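Local coordinates for alpha-n-acetylglucosaminidase family protein (Clostridium perfringens, PDB 4A41) that binds galactose through a calcium-containing family 32 carbohydrate-binding module of an enzyme that probably cleaves terminal alpha-linked N-acetylglucosamine from glycans, at residues E44-A47 with K48-I51; G93-N96 with G97-T100. One frame throughout, in Å; residues are numbered along the deposited sequence.

Contact 1 of 2, residues E44-A47 with K48-I51; sequences EGLA and KFAI. With CA (calcium ion), chain B; GAL (beta-D-galactopyranose), chain C.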
loop_
_atom_site.group_PDB
_atom_site.type_symbol
_atom_site.label_atom_id
_atom_site.label_comp_id
_atom_site.label_asym_id
_atom_site.label_seq_id
_atom_site.Cartn_x
_atom_site.Cartn_y
_atom_site.Cartn_z
ATOM N N GLU A 44 -6.062 -12.933 -3.364
ATOM C CA GLU A 44 -5.457 -11.833 -4.107
ATOM C C GLU A 44 -6.396 -11.594 -5.319
ATOM O O GLU A 44 -7.190 -12.479 -5.634
ATOM C CB GLU A 44 -4.006 -12.197 -4.556
ATOM C CG GLU A 44 -3.924 -13.209 -5.695
ATOM C CD GLU A 44 -2.503 -13.677 -6.001
ATOM O OE1 GLU A 44 -1.674 -13.736 -5.077
ATOM O OE2 GLU A 44 -2.231 -14.014 -7.165
ATOM N N GLY A 45 -6.317 -10.457 -6.012
ATOM C CA GLY A 45 -5.362 -9.398 -5.721
ATOM C C GLY A 45 -6.028 -8.036 -5.666
ATOM O O GLY A 45 -5.364 -7.030 -5.920
ATOM N N LEU A 46 -7.324 -8.005 -5.335
ATOM C CA LEU A 46 -8.063 -6.734 -5.275
ATOM C C LEU A 46 -7.433 -5.773 -4.276
ATOM O O LEU A 46 -6.978 -6.195 -3.217
ATOM C CB LEU A 46 -9.505 -6.965 -4.866
ATOM C CG LEU A 46 -10.282 -7.840 -5.846
ATOM C CD1 LEU A 46 -11.728 -7.989 -5.311
ATOM C CD2 LEU A 46 -10.276 -7.277 -7.268
ATOM N N ALA A 47 -7.385 -4.485 -4.618
ATOM C CA ALA A 47 -6.880 -3.452 -3.691
ATOM C C ALA A 47 -7.497 -3.493 -2.289
ATOM O O ALA A 47 -6.788 -3.315 -1.263
ATOM C CB ALA A 47 -7.086 -2.077 -4.291
ATOM N N LYS A 48 -8.793 -3.761 -2.231
ATOM C CA LYS A 48 -9.453 -3.803 -0.927
ATOM C C LYS A 48 -8.914 -4.882 0.019
ATOM O O LYS A 48 -9.059 -4.789 1.252
ATOM C CB LYS A 48 -10.961 -3.934 -1.093
ATOM C CG LYS A 48 -11.457 -5.287 -1.572
ATOM C CD LYS A 48 -12.980 -5.230 -1.693
ATOM C CE LYS A 48 -13.538 -6.577 -2.084
ATOM N NZ LYS A 48 -15.049 -6.543 -1.989
ATOM N N PHE A 49 -8.249 -5.880 -0.559
ATOM C CA PHE A 49 -7.621 -6.896 0.269
ATOM C C PHE A 49 -6.461 -6.349 1.100
ATOM O O PHE A 49 -6.030 -6.980 2.038
ATOM C CB PHE A 49 -7.101 -8.065 -0.576
ATOM C CG PHE A 49 -8.183 -8.894 -1.210
ATOM C CD1 PHE A 49 -9.501 -8.870 -0.738
ATOM C CD2 PHE A 49 -7.886 -9.690 -2.296
ATOM C CE1 PHE A 49 -10.489 -9.662 -1.352
ATOM C CE2 PHE A 49 -8.878 -10.499 -2.896
ATOM C CZ PHE A 49 -10.151 -10.477 -2.413
ATOM N N ALA A 50 -5.960 -5.157 0.768
ATOM C CA ALA A 50 -4.836 -4.584 1.559
ATOM C C ALA A 50 -5.319 -3.959 2.873
ATOM O O ALA A 50 -4.523 -3.577 3.692
ATOM C CB ALA A 50 -4.058 -3.545 0.700
ATOM N N ILE A 51 -6.639 -3.816 3.044
ATOM C CA ILE A 51 -7.180 -3.112 4.227
ATOM C C ILE A 51 -8.371 -3.883 4.840
ATOM O O ILE A 51 -9.330 -3.274 5.337
ATOM C CB ILE A 51 -7.587 -1.652 3.892
ATOM C CG1 ILE A 51 -8.547 -1.587 2.692
ATOM C CG2 ILE A 51 -6.365 -0.768 3.689
ATOM C CD1 ILE A 51 -9.249 -0.222 2.619
HETATM CA CA CA B . -5.328 -8.381 3.752
HETATM C C1 GAL C . 2.323 -16.921 -8.153
HETATM C C2 GAL C . 2.006 -16.246 -6.832
HETATM C C3 GAL C . 0.984 -15.136 -7.110
HETATM C C4 GAL C . 1.515 -14.204 -8.191
HETATM C C5 GAL C . 1.865 -15.018 -9.441
HETATM C C6 GAL C . 2.412 -14.136 -10.562
HETATM O O1 GAL C . 3.318 -17.876 -7.907
HETATM O O2 GAL C . 1.520 -17.182 -5.872
HETATM O O3 GAL C . 0.721 -14.474 -5.879
HETATM O O4 GAL C . 2.689 -13.527 -7.696
HETATM O O5 GAL C . 2.849 -15.955 -9.047
HETATM O O6 GAL C . 2.597 -14.877 -11.768
#
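The shortest hydrogen bond across this 3-10 turn runs from Ala50 N to Ala47 O, at 2.9 Å. It is nearly straight, with an N-H...O angle of 164°. One residue earlier, Phe49 N donates to Leu46 O at 3.0 Å. These successive i to i+3 bonds mark a 3-10 turn. The Phe49 side chain folds back over the chain that leads into it. Leu46 CB sits over the centre of one ring face, 4.1 Å from the Phe49 ring centroid, a CH-pi contact. Glu44 C lies at the ring edge, near its plane, 3.6 Å from Phe49 CE2. Leu46 and Lys48 run side by side, and Leu46 CD1 touches Lys48 CE at 4.0 Å. A cis peptide joins Glu44 to Gly45. The Glu44 side chain leaves the turn, extended beyond CG (chi2 -173°), and reaches the sugar. There OE1 accepts a hydrogen bond from galactose O3 at 2.6 Å, while OE2 is held by Tyr63 OH. Within the turn, Phe49 O binds the calcium ion at 2.3 Å, together with Asp52, Lys54, Thr57, Ala155 and Glu156. The turn lies in the loop between strands 31-34 and 59-60, where Ala47 packs on Ala32, Ile73 and Trp59, so it touches strands 31-34, 71-77 and 59-60.

Contact 2 of 2, residues G93-N96 with G97-T100; sequences GAKN and GNIT. With GAL (beta-D-galactopyranose), chain C.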
loop_
_atom_site.group_PDB
_atom_site.type_symbol
_atom_site.label_atom_id
_atom_site.label_comp_id
_atom_site.label_asym_id
_atom_site.label_seq_id
_atom_site.Cartn_x
_atom_site.Cartn_y
_atom_site.Cartn_z
ATOM N N GLY A 93 4.614 -16.198 3.589
ATOM C CA GLY A 93 4.910 -17.527 3.062
ATOM C C GLY A 93 5.385 -17.608 1.630
ATOM O O GLY A 93 5.660 -18.704 1.141
ATOM N N ALA A 94 5.490 -16.455 0.966
ATOM C CA ALA A 94 5.998 -16.339 -0.406
ATOM C C ALA A 94 6.416 -14.879 -0.597
ATOM O O ALA A 94 6.171 -14.060 0.304
ATOM C CB ALA A 94 4.919 -16.723 -1.409
ATOM N N LYS A 95 7.058 -14.556 -1.727
ATOM C CA LYS A 95 7.668 -13.207 -1.896
ATOM C C LYS A 95 7.261 -12.359 -3.110
ATOM O O LYS A 95 7.580 -11.159 -3.140
ATOM C CB LYS A 95 9.202 -13.319 -1.855
ATOM C CG LYS A 95 9.748 -13.682 -0.473
ATOM C CD LYS A 95 11.270 -13.563 -0.378
ATOM C CE LYS A 95 11.735 -13.788 1.058
ATOM N NZ LYS A 95 13.151 -13.339 1.300
ATOM N N ASN A 96 6.559 -12.926 -4.098
ATOM C CA ASN A 96 6.207 -12.120 -5.292
ATOM C C ASN A 96 5.468 -10.849 -4.893
ATOM O O ASN A 96 4.470 -10.882 -4.135
ATOM C CB ASN A 96 5.359 -12.863 -6.308
ATOM C CG ASN A 96 6.166 -13.764 -7.220
ATOM O OD1 ASN A 96 7.419 -13.761 -7.204
ATOM N ND2 ASN A 96 5.442 -14.541 -8.023
ATOM N N GLY A 97 6.025 -9.739 -5.343
ATOM C CA GLY A 97 5.428 -8.429 -5.079
ATOM C C GLY A 97 5.903 -7.744 -3.800
ATOM O O GLY A 97 5.529 -6.589 -3.549
ATOM N N ASN A 98 6.729 -8.406 -2.996
ATOM C CA ASN A 98 7.302 -7.736 -1.825
ATOM C C ASN A 98 8.009 -6.485 -2.323
ATOM O O ASN A 98 8.905 -6.542 -3.203
ATOM C CB ASN A 98 8.276 -8.647 -1.059
ATOM C CG ASN A 98 7.553 -9.656 -0.195
ATOM O OD1 ASN A 98 6.333 -9.811 -0.277
ATOM N ND2 ASN A 98 8.310 -10.377 0.631
ATOM N N ILE A 99 7.561 -5.340 -1.799
ATOM C CA ILE A 99 8.000 -4.069 -2.349
ATOM C C ILE A 99 9.386 -3.729 -1.801
ATOM O O ILE A 99 9.588 -3.739 -0.585
ATOM C CB ILE A 99 6.969 -2.953 -2.037
ATOM C CG1 ILE A 99 5.648 -3.257 -2.716
ATOM C CG2 ILE A 99 7.534 -1.569 -2.442
ATOM C CD1 ILE A 99 4.460 -2.399 -2.221
ATOM N N THR A 100 10.321 -3.425 -2.695
ATOM C CA THR A 100 11.707 -3.195 -2.250
ATOM C C THR A 100 12.206 -1.788 -2.535
ATOM O O THR A 100 13.241 -1.383 -2.009
ATOM C CB THR A 100 12.663 -4.212 -2.871
ATOM O OG1 THR A 100 12.499 -4.166 -4.286
ATOM C CG2 THR A 100 12.344 -5.636 -2.334
HETATM C C1 GAL C . 2.323 -16.921 -8.153
HETATM C C2 GAL C . 2.006 -16.246 -6.832
HETATM C C3 GAL C . 0.984 -15.136 -7.110
HETATM C C4 GAL C . 1.515 -14.204 -8.191
HETATM C C5 GAL C . 1.865 -15.018 -9.441
HETATM C C6 GAL C . 2.412 -14.136 -10.562
HETATM O O1 GAL C . 3.318 -17.876 -7.907
HETATM O O2 GAL C . 1.520 -17.182 -5.872
HETATM O O3 GAL C . 0.721 -14.474 -5.879
HETATM O O4 GAL C . 2.689 -13.527 -7.696
HETATM O O5 GAL C . 2.849 -15.955 -9.047
HETATM O O6 GAL C . 2.597 -14.877 -11.768
HETATM O O HOH W 1 7.007 -12.502 2.285
#
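Gly97 takes the third place of a type II beta turn that starts at Lys95 and closes at Asn98. Its phi of 90° suits this place, which is commonly taken by glycine. Asn96 CB, just before it, points away from the second half of the turn, though it still touches Gly97 N. Asn96 CG stands beside the backbone N and anti to the carbonyl carbon (chi1 -81°), and the amide reaches the sugar. Asn96 ND2 donates to galactose O4 at 3.0 Å and, weakly, to galactose O5 at 3.1 Å. Asn98 follows Gly97 and closes the turn. Its backbone N donates to Lys95 O at 2.9 Å. The Asn98 side chain lies back across Lys95, with ND2 3.8 Å from Lys95 CG. Water 1 ties the same amide to the start of the loop: it accepts from Asn98 ND2 at 3.0 Å and donates to Ala94 O at 2.7 Å. Asp123 links the two side chains from outside: Asp123 O accepts from Asn98 ND2, and Asp123 OD1 forms a salt bridge with Lys95 NZ. Ile99 lies in the strand and packs on Leu142 and Ala144. A tight turn that presents a sugar-binding side chain fits the loop-borne galactose site of this F5/8 type C beta-sandwich.

The two contacts are turns from separate loops of one module. Their centres lie about 15 Å apart and their nearest atoms about 7 Å, so they do not touch. Both reach the same galactose, contact 1 with a carboxylate that accepts and contact 2 with an amide that donates. Contact 1 is the more buried, with apolar residues against the strands and a backbone oxygen on calcium. Contact 2 is farther out, its centre about 13 Å from the chain centre against about 9 Å, and relies on a water bridge and polar side chains. Arg91 is a shared neighbour: it hydrogen-bonds the sugar and Asn96 O, and forms a long, weak ion pair with Glu44.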